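Local atomic coordinates of glutathione s-transferase protein (Ralstonia solanacearum, PDB entry 3TOU), a protein that binds glutathione and, judging by its family, probably transfers it to electrophilic substrates as a glutathione transferase. Residues 11-16 with 102-107. Numbering follows the deposited sequence.
Sequences SPYTRK and LLDAAV. With GSH (glutathione), chain C.
Tyr13 reaches from helix 12-23 of the thioredoxin-like N-terminal domain to helix 86-114 of the all-helical C-terminal domain, where its OH donates a hydrogen bond to Asp104 OD1 (2.7 Å). The carboxylate accepts it through the anti lone pair of OD1, its plane turned 37° from the ring. With CG anti to the carbonyl carbon (chi1 -50°), the long, polar-ended phenol spans the domain interface.

Apolar packing lies beside this bond. Leu103 CB, 3.8 Å from Tyr13 CE1, and Val107 CG2, a short methyl near CE2, both meet the ring obliquely. Branched Leu103 brings both methyls to the compact Pro12 ring, whose CB is 3.6 Å from Leu103 CD2; Tyr168 of helix 157-172 touches both residues.

The gamma-glutamyl part of glutathione lies over one face of the Tyr13 ring, its CB1 3.7 Å above the plane near the centre. Ser11, the N-cap residue, brings OG to 3.2 Å from the glutathione sulfur SG2, while the same hydroxyl shares a hydrogen bond with Thr14 OG1 (2.9 Å).

Tyr13 is therefore a platform for the gamma-glutamyl part rather than a hydroxyl partner of the thiol: its OH is turned to Asp104, and the serine hydroxyl lies beside the sulfur.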
loop_
_atom_site.group_PDB
_atom_site.type_symbol
_atom_site.label_atom_id
_atom_site.label_comp_id
_atom_site.label_asym_id
_atom_site.label_seq_id
_atom_site.Cartn_x
_atom_site.Cartn_y
_atom_site.Cartn_z
ATOM N N SER A 11 -9.016 -9.982 7.729
ATOM C CA SER A 11 -8.179 -9.047 6.964
ATOM C C SER A 11 -8.456 -7.593 7.365
ATOM O O SER A 11 -9.582 -7.112 7.227
ATOM C CB SER A 11 -8.437 -9.221 5.464
ATOM O OG SER A 11 -7.851 -8.160 4.718
ATOM N N PRO A 12 -7.432 -6.901 7.890
ATOM C CA PRO A 12 -7.657 -5.525 8.313
ATOM C C PRO A 12 -7.709 -4.549 7.142
ATOM O O PRO A 12 -8.373 -3.516 7.245
ATOM C CB PRO A 12 -6.463 -5.246 9.240
ATOM C CG PRO A 12 -5.347 -6.131 8.691
ATOM C CD PRO A 12 -6.061 -7.375 8.179
ATOM N N TYR A 13 -7.052 -4.878 6.021
ATOM C CA TYR A 13 -7.189 -4.050 4.816
ATOM C C TYR A 13 -8.608 -4.154 4.263
ATOM O O TYR A 13 -9.178 -3.157 3.803
ATOM C CB TYR A 13 -6.201 -4.466 3.728
ATOM C CG TYR A 13 -4.772 -4.598 4.192
ATOM C CD1 TYR A 13 -3.939 -3.475 4.303
ATOM C CD2 TYR A 13 -4.245 -5.855 4.484
ATOM C CE1 TYR A 13 -2.602 -3.632 4.719
ATOM C CE2 TYR A 13 -2.931 -6.013 4.896
ATOM C CZ TYR A 13 -2.120 -4.903 5.007
ATOM O OH TYR A 13 -0.807 -5.103 5.409
ATOM N N THR A 14 -9.173 -5.357 4.333
ATOM C CA THR A 14 -10.566 -5.576 3.947
ATOM C C THR A 14 -11.490 -4.825 4.894
ATOM O O THR A 14 -12.437 -4.186 4.446
ATOM C CB THR A 14 -10.926 -7.080 3.926
ATOM O OG1 THR A 14 -10.108 -7.739 2.944
ATOM C CG2 THR A 14 -12.419 -7.302 3.554
ATOM N N ARG A 15 -11.196 -4.887 6.189
ATOM C CA ARG A 15 -12.015 -4.168 7.159
ATOM C C ARG A 15 -12.056 -2.686 6.847
ATOM O O ARG A 15 -13.132 -2.082 6.883
ATOM C CB ARG A 15 -11.552 -4.376 8.593
ATOM C CG ARG A 15 -12.610 -3.857 9.558
ATOM C CD ARG A 15 -12.121 -3.802 10.976
ATOM N NE ARG A 15 -13.253 -3.536 11.861
ATOM C CZ ARG A 15 -13.172 -3.591 13.184
ATOM N NH1 ARG A 15 -12.012 -3.875 13.745
ATOM N NH2 ARG A 15 -14.241 -3.369 13.940
ATOM N N LYS A 16 -10.903 -2.098 6.512
ATOM C CA LYS A 16 -10.881 -0.666 6.161
ATOM C C LYS A 16 -11.898 -0.344 5.066
ATOM O O LYS A 16 -12.684 0.602 5.184
ATOM C CB LYS A 16 -9.472 -0.234 5.739
ATOM C CG LYS A 16 -9.350 1.259 5.395
ATOM C CD LYS A 16 -7.892 1.617 5.051
ATOM C CE LYS A 16 -7.396 0.848 3.836
ATOM N NZ LYS A 16 -6.076 1.322 3.272
ATOM N N LEU A 102 1.549 0.106 9.677
ATOM C CA LEU A 102 1.447 -0.650 10.940
ATOM C C LEU A 102 0.839 -2.021 10.597
ATOM O O LEU A 102 1.349 -3.058 11.041
ATOM C CB LEU A 102 0.599 0.102 11.969
ATOM C CG LEU A 102 0.552 -0.452 13.412
ATOM C CD1 LEU A 102 0.065 0.640 14.358
ATOM C CD2 LEU A 102 -0.327 -1.696 13.579
ATOM N N LEU A 103 -0.229 -2.018 9.796
ATOM C CA LEU A 103 -0.831 -3.272 9.328
ATOM C C LEU A 103 0.153 -4.145 8.572
ATOM O O LEU A 103 0.183 -5.354 8.812
ATOM C CB LEU A 103 -2.074 -3.033 8.465
ATOM C CG LEU A 103 -3.281 -2.425 9.157
ATOM C CD1 LEU A 103 -4.399 -2.306 8.118
ATOM C CD2 LEU A 103 -3.687 -3.313 10.354
ATOM N N ASP A 104 0.955 -3.556 7.683
ATOM C CA ASP A 104 1.967 -4.325 6.922
ATOM C C ASP A 104 2.896 -5.072 7.880
ATOM O O ASP A 104 3.192 -6.249 7.674
ATOM C CB ASP A 104 2.814 -3.417 5.999
ATOM C CG ASP A 104 2.022 -2.829 4.819
ATOM O OD1 ASP A 104 0.939 -3.353 4.442
ATOM O OD2 ASP A 104 2.510 -1.832 4.243
ATOM N N ALA A 105 3.343 -4.390 8.927
ATOM C CA ALA A 105 4.218 -5.018 9.921
ATOM C C ALA A 105 3.503 -6.095 10.725
ATOM O O ALA A 105 4.051 -7.183 10.889
ATOM C CB ALA A 105 4.828 -3.977 10.843
ATOM N N ALA A 106 2.292 -5.809 11.206
ATOM C CA ALA A 106 1.548 -6.812 11.989
ATOM C C ALA A 106 1.182 -8.040 11.151
ATOM O O ALA A 106 1.278 -9.184 11.623
ATOM C CB ALA A 106 0.303 -6.196 12.607
ATOM N N VAL A 107 0.777 -7.804 9.905
ATOM C CA VAL A 107 0.472 -8.894 8.971
ATOM C C VAL A 107 1.727 -9.697 8.620
ATOM O O VAL A 107 1.655 -10.933 8.527
ATOM C CB VAL A 107 -0.265 -8.384 7.681
ATOM C CG1 VAL A 107 -0.271 -9.443 6.578
ATOM C CG2 VAL A 107 -1.683 -7.952 8.027
HETATM N N1 GSH C . -1.630 -3.504 -0.266
HETATM C CA1 GSH C . -2.780 -4.362 0.051
HETATM C C1 GSH C . -3.984 -3.550 0.465
HETATM O O11 GSH C . -5.135 -3.970 0.186
HETATM O O12 GSH C . -3.859 -2.453 1.048
HETATM C CB1 GSH C . -2.431 -5.406 1.115
HETATM C CG1 GSH C . -3.448 -6.559 1.076
HETATM C CD1 GSH C . -2.971 -7.803 1.799
HETATM O OE1 GSH C . -1.597 -8.025 2.011
HETATM N N2 GSH C . -3.909 -8.666 2.194
HETATM C CA2 GSH C . -3.563 -9.982 2.723
HETATM C C2 GSH C . -3.367 -10.935 1.594
HETATM O O2 GSH C . -4.463 -11.027 0.755
HETATM C CB2 GSH C . -4.711 -10.562 3.555
HETATM S SG2 GSH C . -4.951 -9.581 5.053
HETATM N N3 GSH C . -2.234 -11.625 1.437
HETATM C CA3 GSH C . -2.176 -12.790 0.561
HETATM C C3 GSH C . -0.883 -12.910 -0.200
HETATM O O31 GSH C . -0.645 -13.903 -0.917
HETATM O O32 GSH C . -0.027 -12.028 -0.117
#